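Local coordinates for protein porin (Acinetobacter baumannii AB307-0294, PDB 5DL7) that probably acts as an outer-membrane porin, a beta-barrel channel that lets small molecules cross the outer membrane, possibly including vanillate, at residues Phe32-Lys37 with Pro138-Pro143; Leu293-Gly298 with Ser309-Asn314; Gly92-Pro95 with Ser101-Asp104; Thr291-Pro294 with Glu300-Val303. All blocks are in the same frame, centred on the assembly; numbering follows the deposited sequence.

How the contacts relate
The chain first reaches contact 1 at the end of strand 22-36. It closes that contact about a hundred residues later, in the loop 136-144. Contact 3 is nested inside this span and closes a short turn in the loop between strands 66-79 and 105-117. Leu-93 of contact 3 packs on Phe-32 and Arg-140 of contact 1. Contacts 4 and 2 come later and start from the same stretch, sharing Leu-293 and Pro-294. Contact 4 closes at 300-303 and contact 2 at 309-314, both in the loop between strands 278-288 and 318-327. Glu-300 of that loop meets Ala-139, so the two loops touch.

Contact 1: Phe32-Lys37 with Pro138-Pro143; sequences FDRDYK and PARLFP. With CA (calcium ion), chain D.
Arg-140 lays its guanidinium against the ring of Phe-32 on the inner side of a beta-barrel of the OprD porin family. The two planes are 30° apart. Phe-32 CE2 stands over the centre of one guanidinium face, 3.6 Å from Arg-140 CZ. The Phe-32 CG is anti to the backbone N (chi1 179°), which sends the ring off strand 22-36 toward the loop. Arg-140 bends at chi2 to meet it. Its NE is held by Ser-91 O. Its NH1 donates to Ala-139 O at 3.0 Å, reaching that oxygen from above the carbonyl plane.

Arg-34 is turned almost perpendicular to Arg-140, with planes 88° apart, and its NE forms a salt bridge with Glu-408. Farther along the strand, Asp-35 OD1 and Tyr-36 O bind a calcium ion, whose other ligands include Asp-39, Thr-44 and a water. Arginines facing the lumen are consistent with the basic ladder known from this family. Water 1 joins the two arginines: it lies in both guanidinium planes and accepts from Arg-34 NH2 at 3.0 Å and from Arg-140 NH2 at 3.1 Å.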
loop_
_atom_site.group_PDB
_atom_site.type_symbol
_atom_site.label_atom_id
_atom_site.label_comp_id
_atom_site.label_asym_id
_atom_site.label_seq_id
_atom_site.Cartn_x
_atom_site.Cartn_y
_atom_site.Cartn_z
ATOM N N PHE A 32 -11.766 -8.281 -8.656
ATOM C CA PHE A 32 -10.516 -7.733 -9.239
ATOM C C PHE A 32 -10.409 -8.313 -10.639
ATOM O O PHE A 32 -10.530 -9.501 -10.809
ATOM C CB PHE A 32 -9.315 -8.207 -8.422
ATOM C CG PHE A 32 -7.960 -7.733 -8.930
ATOM C CD1 PHE A 32 -7.351 -8.360 -10.025
ATOM C CD2 PHE A 32 -7.285 -6.680 -8.299
ATOM C CE1 PHE A 32 -6.137 -7.941 -10.509
ATOM C CE2 PHE A 32 -6.033 -6.254 -8.774
ATOM C CZ PHE A 32 -5.485 -6.872 -9.896
ATOM N N ASP A 33 -10.294 -7.420 -11.607
ATOM C CA ASP A 33 -10.130 -7.909 -13.024
ATOM C C ASP A 33 -9.080 -7.033 -13.654
ATOM O O ASP A 33 -9.411 -5.899 -14.064
ATOM C CB ASP A 33 -11.445 -7.680 -13.722
ATOM C CG ASP A 33 -11.377 -8.038 -15.301
ATOM O OD1 ASP A 33 -10.628 -9.023 -15.593
ATOM O OD2 ASP A 33 -12.062 -7.304 -16.144
ATOM N N ARG A 34 -7.904 -7.560 -13.949
ATOM C CA ARG A 34 -6.904 -6.816 -14.707
ATOM C C ARG A 34 -6.899 -7.562 -16.122
ATOM O O ARG A 34 -6.345 -8.608 -16.301
ATOM C CB ARG A 34 -5.581 -6.887 -14.032
ATOM C CG ARG A 34 -4.418 -6.246 -14.787
ATOM C CD ARG A 34 -3.106 -6.304 -14.123
ATOM N NE ARG A 34 -3.121 -5.406 -12.926
ATOM C CZ ARG A 34 -2.359 -5.511 -11.869
ATOM N NH1 ARG A 34 -1.351 -6.345 -11.804
ATOM N NH2 ARG A 34 -2.373 -4.557 -10.912
ATOM N N ASP A 35 -7.582 -6.961 -17.053
ATOM C CA ASP A 35 -7.813 -7.607 -18.371
ATOM C C ASP A 35 -6.777 -7.109 -19.267
ATOM O O ASP A 35 -6.785 -5.988 -19.840
ATOM C CB ASP A 35 -9.177 -7.264 -18.841
ATOM C CG ASP A 35 -9.517 -8.022 -20.124
ATOM O OD1 ASP A 35 -8.595 -8.448 -20.836
ATOM O OD2 ASP A 35 -10.767 -8.057 -20.294
ATOM N N TYR A 36 -5.799 -7.993 -19.514
ATOM C CA TYR A 36 -4.655 -7.693 -20.384
ATOM C C TYR A 36 -5.078 -7.396 -21.771
ATOM O O TYR A 36 -5.911 -8.133 -22.356
ATOM C CB TYR A 36 -3.682 -8.861 -20.405
ATOM C CG TYR A 36 -3.265 -9.331 -19.114
ATOM C CD1 TYR A 36 -2.624 -8.519 -18.185
ATOM C CD2 TYR A 36 -3.500 -10.711 -18.722
ATOM C CE1 TYR A 36 -2.146 -8.985 -16.942
ATOM C CE2 TYR A 36 -3.082 -11.184 -17.523
ATOM C CZ TYR A 36 -2.405 -10.299 -16.582
ATOM O OH TYR A 36 -2.004 -10.865 -15.428
ATOM N N LYS A 37 -4.523 -6.351 -22.391
ATOM C CA LYS A 37 -4.831 -6.007 -23.786
ATOM C C LYS A 37 -4.327 -7.036 -24.806
ATOM O O LYS A 37 -5.060 -7.265 -25.791
ATOM C CB LYS A 37 -4.413 -4.607 -24.154
ATOM C CG LYS A 37 -5.241 -3.674 -23.247
ATOM C CD LYS A 37 -5.678 -2.273 -23.731
ATOM C CE LYS A 37 -4.659 -1.171 -23.487
ATOM N NZ LYS A 37 -4.877 -0.239 -24.705
ATOM N N PRO A 138 -2.448 -2.924 1.941
ATOM C CA PRO A 138 -3.787 -3.048 2.154
ATOM C C PRO A 138 -4.580 -3.334 0.795
ATOM O O PRO A 138 -5.816 -3.352 0.896
ATOM C CB PRO A 138 -4.181 -1.590 2.671
ATOM C CG PRO A 138 -3.409 -0.862 1.683
ATOM C CD PRO A 138 -2.033 -1.519 1.534
ATOM N N ALA A 139 -3.898 -3.578 -0.266
ATOM C CA ALA A 139 -4.528 -3.437 -1.613
ATOM C C ALA A 139 -5.173 -4.724 -2.100
ATOM O O ALA A 139 -5.843 -4.701 -3.126
ATOM C CB ALA A 139 -3.445 -3.026 -2.534
ATOM N N ARG A 140 -5.208 -5.803 -1.272
ATOM C CA ARG A 140 -5.937 -7.027 -1.615
ATOM C C ARG A 140 -6.951 -7.347 -0.557
ATOM O O ARG A 140 -7.515 -6.411 0.069
ATOM C CB ARG A 140 -4.998 -8.151 -2.166
ATOM C CG ARG A 140 -4.224 -7.841 -3.398
ATOM C CD ARG A 140 -5.066 -7.687 -4.661
ATOM N NE ARG A 140 -4.174 -7.388 -5.769
ATOM C CZ ARG A 140 -3.635 -6.238 -6.094
ATOM N NH1 ARG A 140 -3.871 -5.119 -5.402
ATOM N NH2 ARG A 140 -2.716 -6.143 -7.056
ATOM N N LEU A 141 -7.274 -8.602 -0.271
ATOM C CA LEU A 141 -8.338 -8.883 0.571
ATOM C C LEU A 141 -7.988 -8.611 2.015
ATOM O O LEU A 141 -8.820 -8.199 2.778
ATOM C CB LEU A 141 -8.803 -10.329 0.372
ATOM C CG LEU A 141 -10.069 -10.721 1.078
ATOM C CD1 LEU A 141 -11.270 -9.970 0.420
ATOM C CD2 LEU A 141 -10.376 -12.249 1.015
ATOM N N PHE A 142 -6.817 -9.041 2.443
ATOM C CA PHE A 142 -6.322 -8.959 3.817
ATOM C C PHE A 142 -5.021 -8.239 3.832
ATOM O O PHE A 142 -4.238 -8.310 2.913
ATOM C CB PHE A 142 -6.079 -10.426 4.333
ATOM C CG PHE A 142 -7.281 -11.248 4.332
ATOM C CD1 PHE A 142 -8.479 -10.820 4.931
ATOM C CD2 PHE A 142 -7.322 -12.565 3.890
ATOM C CE1 PHE A 142 -9.655 -11.567 4.962
ATOM C CE2 PHE A 142 -8.502 -13.269 3.939
ATOM C CZ PHE A 142 -9.654 -12.807 4.522
ATOM N N PRO A 143 -4.652 -7.649 4.977
ATOM C CA PRO A 143 -3.377 -6.934 5.097
ATOM C C PRO A 143 -2.197 -7.899 5.119
ATOM O O PRO A 143 -2.311 -8.947 5.689
ATOM C CB PRO A 143 -3.479 -6.284 6.523
ATOM C CG PRO A 143 -4.501 -6.962 7.248
ATOM C CD PRO A 143 -5.487 -7.516 6.181
HETATM CA CA CA D . -7.606 -9.812 -22.269
HETATM O O HOH W 1 -0.573 -4.367 -8.512
HETATM O O HOH W 2 -8.619 -8.259 -23.595
#

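Contact 2: Leu293-Gly298 with Ser309-Asn314; sequences LPFLSG and SSDYSN
Asp-311 and Ser-313 carry the 309-314 side of this contact, meeting Phe-295 and Leu-293. Before them, Ser-309 OG is bonded to Glu-408 and Ser-391, which ties the start of the segment to the barrel wall. Ser-310 OG accepts from the backbone N of Tyr-312 at 3.2 Å and so forms an ST turn. It also pairs with Glu-365.

Asp-311 follows. Its CG sits between the backbone N and the carbonyl carbon (chi1 77°), which points the carboxylate across to the other segment. OD2 comes to the rim of the Phe-295 ring, near the ring plane, 3.4 Å from CZ and 3.7 Å from CE2. Asp-311 thus meets C-H groups at the ring edge. Ring and carboxylate planes are 58° apart. The same OD2 forms a salt bridge with Arg-188, which should balance its buried charge.

Tyr-312 OH bonds Ser-367 OG. Ser-313 then folds back on Asp-311: its N donates to OD1 at 3.0 Å, from above the carboxylate plane, and its OG donates to the Asp-311 carbonyl O at 2.7 Å. Ser-313 O accepts a weak but straight bond from Leu-293 N at 3.4 Å. Asn-314 hydrogen-bonds Asn-186, Arg-188 and Glu-317.

Overlapping ST and Asx turns thus fix a segment without helix or strand. The arrangement is consistent with a long OprD-family loop, probably L7, that folds into the barrel.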
loop_
_atom_site.group_PDB
_atom_site.type_symbol
_atom_site.label_atom_id
_atom_site.label_comp_id
_atom_site.label_asym_id
_atom_site.label_seq_id
_atom_site.Cartn_x
_atom_site.Cartn_y
_atom_site.Cartn_z
ATOM N N LEU A 293 14.096 1.626 -7.812
ATOM C CA LEU A 293 13.814 1.682 -6.383
ATOM C C LEU A 293 13.493 0.269 -5.766
ATOM O O LEU A 293 12.589 -0.371 -6.244
ATOM C CB LEU A 293 12.575 2.523 -6.089
ATOM C CG LEU A 293 12.126 2.735 -4.648
ATOM C CD1 LEU A 293 13.154 3.478 -3.831
ATOM C CD2 LEU A 293 10.735 3.311 -4.586
ATOM N N PRO A 294 14.249 -0.148 -4.803
ATOM C CA PRO A 294 13.856 -1.385 -4.047
ATOM C C PRO A 294 12.898 -1.109 -2.934
ATOM O O PRO A 294 12.876 -0.039 -2.338
ATOM C CB PRO A 294 15.165 -1.932 -3.426
ATOM C CG PRO A 294 15.916 -0.599 -3.129
ATOM C CD PRO A 294 15.514 0.384 -4.217
ATOM N N PHE A 295 12.103 -2.163 -2.603
ATOM C CA PHE A 295 11.195 -2.141 -1.456
ATOM C C PHE A 295 10.802 -3.574 -1.105
ATOM O O PHE A 295 11.105 -4.449 -1.930
ATOM C CB PHE A 295 9.972 -1.186 -1.676
ATOM C CG PHE A 295 9.295 -1.333 -3.040
ATOM C CD1 PHE A 295 8.249 -2.266 -3.174
ATOM C CD2 PHE A 295 9.661 -0.509 -4.123
ATOM C CE1 PHE A 295 7.631 -2.408 -4.370
ATOM C CE2 PHE A 295 9.111 -0.668 -5.349
ATOM C CZ PHE A 295 8.100 -1.656 -5.493
ATOM N N LEU A 296 10.146 -3.751 -0.022
ATOM C CA LEU A 296 9.839 -5.123 0.453
ATOM C C LEU A 296 8.910 -5.838 -0.479
ATOM O O LEU A 296 8.045 -5.250 -1.135
ATOM C CB LEU A 296 9.359 -5.076 1.909
ATOM C CG LEU A 296 10.450 -4.704 2.865
ATOM C CD1 LEU A 296 9.837 -4.303 4.227
ATOM C CD2 LEU A 296 11.402 -5.842 3.184
ATOM N N SER A 297 9.015 -7.147 -0.471
ATOM C CA SER A 297 8.120 -8.031 -1.249
ATOM C C SER A 297 6.669 -7.847 -0.822
ATOM O O SER A 297 6.337 -7.615 0.387
ATOM C CB SER A 297 8.563 -9.516 -1.080
ATOM O OG SER A 297 8.457 -9.911 0.301
ATOM N N GLY A 298 5.793 -8.186 -1.757
ATOM C CA GLY A 298 4.351 -8.336 -1.487
ATOM C C GLY A 298 3.495 -7.083 -1.371
ATOM O O GLY A 298 2.353 -7.087 -0.848
ATOM N N SER A 309 -1.969 -0.072 -11.809
ATOM C CA SER A 309 -1.596 -1.090 -12.805
ATOM C C SER A 309 -0.042 -1.155 -12.996
ATOM O O SER A 309 0.367 -1.953 -13.847
ATOM C CB SER A 309 -2.242 -0.838 -14.166
ATOM O OG SER A 309 -3.656 -0.830 -13.982
ATOM N N SER A 310 0.729 -0.311 -12.302
ATOM C CA SER A 310 2.189 -0.340 -12.344
ATOM C C SER A 310 2.686 0.380 -11.120
ATOM O O SER A 310 1.983 1.241 -10.569
ATOM C CB SER A 310 2.721 0.433 -13.585
ATOM O OG SER A 310 4.172 0.623 -13.629
ATOM N N ASP A 311 3.954 0.182 -10.793
ATOM C CA ASP A 311 4.614 0.902 -9.728
ATOM C C ASP A 311 5.223 2.225 -10.116
ATOM O O ASP A 311 5.562 2.994 -9.168
ATOM C CB ASP A 311 5.525 0.017 -8.924
ATOM C CG ASP A 311 6.766 -0.309 -9.508
ATOM O OD1 ASP A 311 7.232 0.202 -10.583
ATOM O OD2 ASP A 311 7.631 -0.708 -8.716
ATOM N N TYR A 312 5.406 2.494 -11.398
ATOM C CA TYR A 312 5.983 3.795 -11.886
ATOM C C TYR A 312 7.312 4.125 -11.244
ATOM O O TYR A 312 7.731 5.272 -11.269
ATOM C CB TYR A 312 4.957 4.939 -11.760
ATOM C CG TYR A 312 3.891 4.921 -12.799
ATOM C CD1 TYR A 312 2.775 4.224 -12.588
ATOM C CD2 TYR A 312 3.970 5.684 -13.884
ATOM C CE1 TYR A 312 1.755 4.131 -13.565
ATOM C CE2 TYR A 312 3.008 5.675 -14.866
ATOM C CZ TYR A 312 1.896 4.915 -14.705
ATOM O OH TYR A 312 0.909 4.801 -15.680
ATOM N N SER A 313 8.080 3.095 -10.815
ATOM C CA SER A 313 9.294 3.243 -10.012
ATOM C C SER A 313 10.548 2.666 -10.696
ATOM O O SER A 313 11.530 2.282 -9.964
ATOM C CB SER A 313 9.082 2.677 -8.564
ATOM O OG SER A 313 7.933 3.363 -7.925
ATOM N N ASN A 314 10.542 2.595 -12.022
ATOM C CA ASN A 314 11.665 2.004 -12.769
ATOM C C ASN A 314 12.865 2.894 -12.767
ATOM O O ASN A 314 12.762 4.155 -12.555
ATOM C CB ASN A 314 11.182 1.759 -14.174
ATOM C CG ASN A 314 10.123 0.692 -14.202
ATOM O OD1 ASN A 314 10.419 -0.494 -13.957
ATOM N ND2 ASN A 314 8.845 1.041 -14.392
#

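Contact 3: Gly92-Pro95 with Ser101-Asp104; sequences GLLP and SRDD. With CA (calcium ion), chain E; CA (calcium ion), chain C.
The Asp-103 side chain crosses that of Pro-95 at about a right angle, and carboxylate oxygen OD2 touches the ring at CB, 3.5 Å away. Both oxygens of this carboxylate bind a calcium ion, OD1 at 2.7 Å and OD2 at 2.6 Å. The ion lies almost on the extension of the Asp-103 CB-CG bond. Asn-97 and a water are its other ligands.

Asp-104 leaves its backbone away from 92-95, and its OD1 and OD2 bind a second calcium ion, together with Arg-102 O and two waters. The Arg-102 guanidinium is buried among partners outside the two segments: NE forms a salt bridge with Asp-48, NH1 donates to Tyr-88 O and Asn-100 O, and NH2 bonds Arg-47 O.

What remains of Arg-102 for the contact is its aliphatic root. The chain bends at chi2 (60°), so CG packs on Leu-94 CD1 at 3.9 Å while the charged end reaches its own partners. The backbones are joined by Asp-103 N, which donates to Pro-95 O at 3.0 Å, tilted above the carbonyl plane. Arg-102 CA adds a CH...O contact to the same oxygen at 3.3 Å. Tyr-106 covers Leu-94 and Pro-95 from strand 105-117.

This is a calcium-binding loop of an OprD-type barrel, probably on the extracellular side, in which three successive residues, Arg-102 to Asp-104, supply ligands to two calcium sites.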
loop_
_atom_site.group_PDB
_atom_site.type_symbol
_atom_site.label_atom_id
_atom_site.label_comp_id
_atom_site.label_asym_id
_atom_site.label_seq_id
_atom_site.Cartn_x
_atom_site.Cartn_y
_atom_site.Cartn_z
ATOM N N GLY A 92 -4.065 -11.968 -6.430
ATOM C CA GLY A 92 -3.722 -11.668 -5.093
ATOM C C GLY A 92 -4.811 -11.670 -3.994
ATOM O O GLY A 92 -4.559 -11.419 -2.845
ATOM N N LEU A 93 -6.052 -11.876 -4.392
ATOM C CA LEU A 93 -7.129 -11.938 -3.475
ATOM C C LEU A 93 -7.170 -13.310 -2.757
ATOM O O LEU A 93 -7.838 -13.473 -1.792
ATOM C CB LEU A 93 -8.527 -11.752 -4.180
ATOM C CG LEU A 93 -8.768 -10.348 -4.775
ATOM C CD1 LEU A 93 -10.174 -10.258 -5.285
ATOM C CD2 LEU A 93 -8.561 -9.252 -3.722
ATOM N N LEU A 94 -6.684 -14.350 -3.470
ATOM C CA LEU A 94 -6.825 -15.746 -2.975
ATOM C C LEU A 94 -5.430 -16.476 -3.201
ATOM O O LEU A 94 -4.695 -16.148 -4.205
ATOM C CB LEU A 94 -7.834 -16.497 -3.803
ATOM C CG LEU A 94 -9.313 -16.033 -3.643
ATOM C CD1 LEU A 94 -10.150 -16.567 -4.792
ATOM C CD2 LEU A 94 -9.851 -16.529 -2.320
ATOM N N PRO A 95 -5.127 -17.412 -2.331
ATOM C CA PRO A 95 -3.932 -18.295 -2.582
ATOM C C PRO A 95 -4.101 -19.055 -3.863
ATOM O O PRO A 95 -5.229 -19.520 -4.257
ATOM C CB PRO A 95 -3.836 -19.152 -1.351
ATOM C CG PRO A 95 -4.813 -18.529 -0.333
ATOM C CD PRO A 95 -5.896 -17.921 -1.187
ATOM N N SER A 101 -4.789 -23.363 -9.718
ATOM C CA SER A 101 -6.084 -23.531 -9.036
ATOM C C SER A 101 -6.001 -22.597 -7.778
ATOM O O SER A 101 -4.978 -22.479 -7.068
ATOM C CB SER A 101 -6.407 -25.032 -8.684
ATOM O OG SER A 101 -5.381 -25.366 -7.809
ATOM N N ARG A 102 -7.167 -22.014 -7.490
ATOM C CA ARG A 102 -7.293 -21.255 -6.206
ATOM C C ARG A 102 -7.577 -22.202 -5.052
ATOM O O ARG A 102 -8.437 -23.040 -5.209
ATOM C CB ARG A 102 -8.528 -20.351 -6.329
ATOM C CG ARG A 102 -8.077 -19.064 -6.997
ATOM C CD ARG A 102 -7.457 -19.146 -8.391
ATOM N NE ARG A 102 -7.366 -17.780 -8.989
ATOM C CZ ARG A 102 -6.702 -17.478 -10.116
ATOM N NH1 ARG A 102 -5.985 -18.406 -10.776
ATOM N NH2 ARG A 102 -6.738 -16.248 -10.663
ATOM N N ASP A 103 -7.020 -21.909 -3.898
ATOM C CA ASP A 103 -7.650 -22.366 -2.715
ATOM C C ASP A 103 -8.990 -21.626 -2.485
ATOM O O ASP A 103 -8.977 -20.421 -2.558
ATOM C CB ASP A 103 -6.726 -22.116 -1.561
ATOM C CG ASP A 103 -5.422 -23.050 -1.590
ATOM O OD1 ASP A 103 -5.531 -24.173 -2.202
ATOM O OD2 ASP A 103 -4.415 -22.639 -1.025
ATOM N N ASP A 104 -10.003 -22.328 -2.094
ATOM C CA ASP A 104 -11.355 -21.803 -2.034
ATOM C C ASP A 104 -11.701 -21.108 -0.709
ATOM O O ASP A 104 -12.710 -20.349 -0.654
ATOM C CB ASP A 104 -12.330 -22.830 -2.387
ATOM C CG ASP A 104 -12.162 -23.260 -3.847
ATOM O OD1 ASP A 104 -11.870 -22.440 -4.778
ATOM O OD2 ASP A 104 -12.174 -24.453 -4.082
HETATM CA CA CA E . -10.418 -24.192 -6.131
HETATM CA CA CA C . -2.985 -24.696 -1.655
HETATM O O HOH W 3 -1.514 -22.884 -1.509
HETATM O O HOH W 4 -9.154 -25.794 -5.318
HETATM O O HOH W 5 -10.906 -22.461 -7.924
#

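Contact 4: Thr291-Pro294 with Glu300-Val303; sequences TGLP and ESPV
Leu-293 and Val-303 are brought together by their torsions. In Leu-293, chi2 of 63° turns CD2 toward 300-303. In Val-303, CG1 lies beside the backbone N (chi1 -58°) and faces the leucine. The two side chains slide past each other in opposite directions and touch at CD2 and CG1, 3.5 Å apart. Both segments belong to the long loop between strands 278-288 and 318-327 of an OprD-type barrel, which probably folds into the lumen, as in relatives.

The single methyl CD2 does all the touching on the leucine side. Ser-301 OG lies 3.6 Å from Leu-293 CD2. The hydroxyl has its polar partner elsewhere, in Ser-313 OG of the same loop. Pro-302 adds its ring atom CD, 4.1 Å from Leu-293 CD2. The contact is mainly apolar, with one serine oxygen among the atoms round CD2.

Outside the pair, Phe-249 and Ser-251 of strand 240-253 and His-266 of strand 263-275 press on Leu-293, so the packing joins the loop to the barrel wall. Val-303 also rests on His-266. At the other end of the segment, Glu-300 forms a salt bridge with Arg-172. Thr-291 is bonded to Asp-263. Its side-chain OG1 also donates to the next carbonyl, Gly-292 O, at 2.9 Å, in the carbonyl plane and on a lone pair.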
loop_
_atom_site.group_PDB
_atom_site.type_symbol
_atom_site.label_atom_id
_atom_site.label_comp_id
_atom_site.label_asym_id
_atom_site.label_seq_id
_atom_site.Cartn_x
_atom_site.Cartn_y
_atom_site.Cartn_z
ATOM N N THR A 291 20.043 1.822 -10.704
ATOM C CA THR A 291 18.870 0.960 -10.582
ATOM C C THR A 291 17.620 1.626 -10.338
ATOM O O THR A 291 17.636 2.795 -9.871
ATOM C CB THR A 291 19.131 -0.185 -9.550
ATOM O OG1 THR A 291 18.998 0.336 -8.145
ATOM C CG2 THR A 291 20.433 -0.871 -9.692
ATOM N N GLY A 292 16.522 0.903 -10.340
ATOM C CA GLY A 292 15.298 1.407 -9.849
ATOM C C GLY A 292 15.256 1.282 -8.337
ATOM O O GLY A 292 16.157 0.898 -7.652
ATOM N N LEU A 293 14.096 1.626 -7.812
ATOM C CA LEU A 293 13.814 1.682 -6.383
ATOM C C LEU A 293 13.493 0.269 -5.766
ATOM O O LEU A 293 12.589 -0.371 -6.244
ATOM C CB LEU A 293 12.575 2.523 -6.089
ATOM C CG LEU A 293 12.126 2.735 -4.648
ATOM C CD1 LEU A 293 13.154 3.478 -3.831
ATOM C CD2 LEU A 293 10.735 3.311 -4.586
ATOM N N PRO A 294 14.249 -0.148 -4.803
ATOM C CA PRO A 294 13.856 -1.385 -4.047
ATOM C C PRO A 294 12.898 -1.109 -2.934
ATOM O O PRO A 294 12.876 -0.039 -2.338
ATOM C CB PRO A 294 15.165 -1.932 -3.426
ATOM C CG PRO A 294 15.916 -0.599 -3.129
ATOM C CD PRO A 294 15.514 0.384 -4.217
ATOM N N GLU A 300 3.079 -2.582 -2.658
ATOM C CA GLU A 300 3.142 -1.518 -3.645
ATOM C C GLU A 300 4.360 -0.717 -3.394
ATOM O O GLU A 300 4.932 -0.599 -2.289
ATOM C CB GLU A 300 1.833 -0.658 -3.535
ATOM C CG GLU A 300 0.604 -1.407 -4.114
ATOM C CD GLU A 300 0.159 -2.688 -3.274
ATOM O OE1 GLU A 300 0.100 -2.471 -1.989
ATOM O OE2 GLU A 300 -0.122 -3.687 -3.998
ATOM N N SER A 301 4.876 -0.049 -4.475
ATOM C CA SER A 301 5.966 0.961 -4.220
ATOM C C SER A 301 5.547 2.033 -3.267
ATOM O O SER A 301 4.353 2.463 -3.230
ATOM C CB SER A 301 6.283 1.632 -5.609
ATOM O OG SER A 301 7.253 2.666 -5.375
ATOM N N PRO A 302 6.409 2.457 -2.402
ATOM C CA PRO A 302 6.135 3.451 -1.374
ATOM C C PRO A 302 6.125 4.915 -1.761
ATOM O O PRO A 302 5.949 5.774 -0.925
ATOM C CB PRO A 302 7.182 3.162 -0.297
ATOM C CG PRO A 302 8.355 2.857 -1.141
ATOM C CD PRO A 302 7.773 1.895 -2.213
ATOM N N VAL A 303 6.238 5.166 -3.053
ATOM C CA VAL A 303 6.306 6.539 -3.580
ATOM C C VAL A 303 4.941 7.180 -3.597
ATOM O O VAL A 303 3.924 6.579 -3.360
ATOM C CB VAL A 303 6.934 6.456 -5.006
ATOM C CG1 VAL A 303 8.318 5.819 -5.038
ATOM C CG2 VAL A 303 6.002 5.806 -5.978
#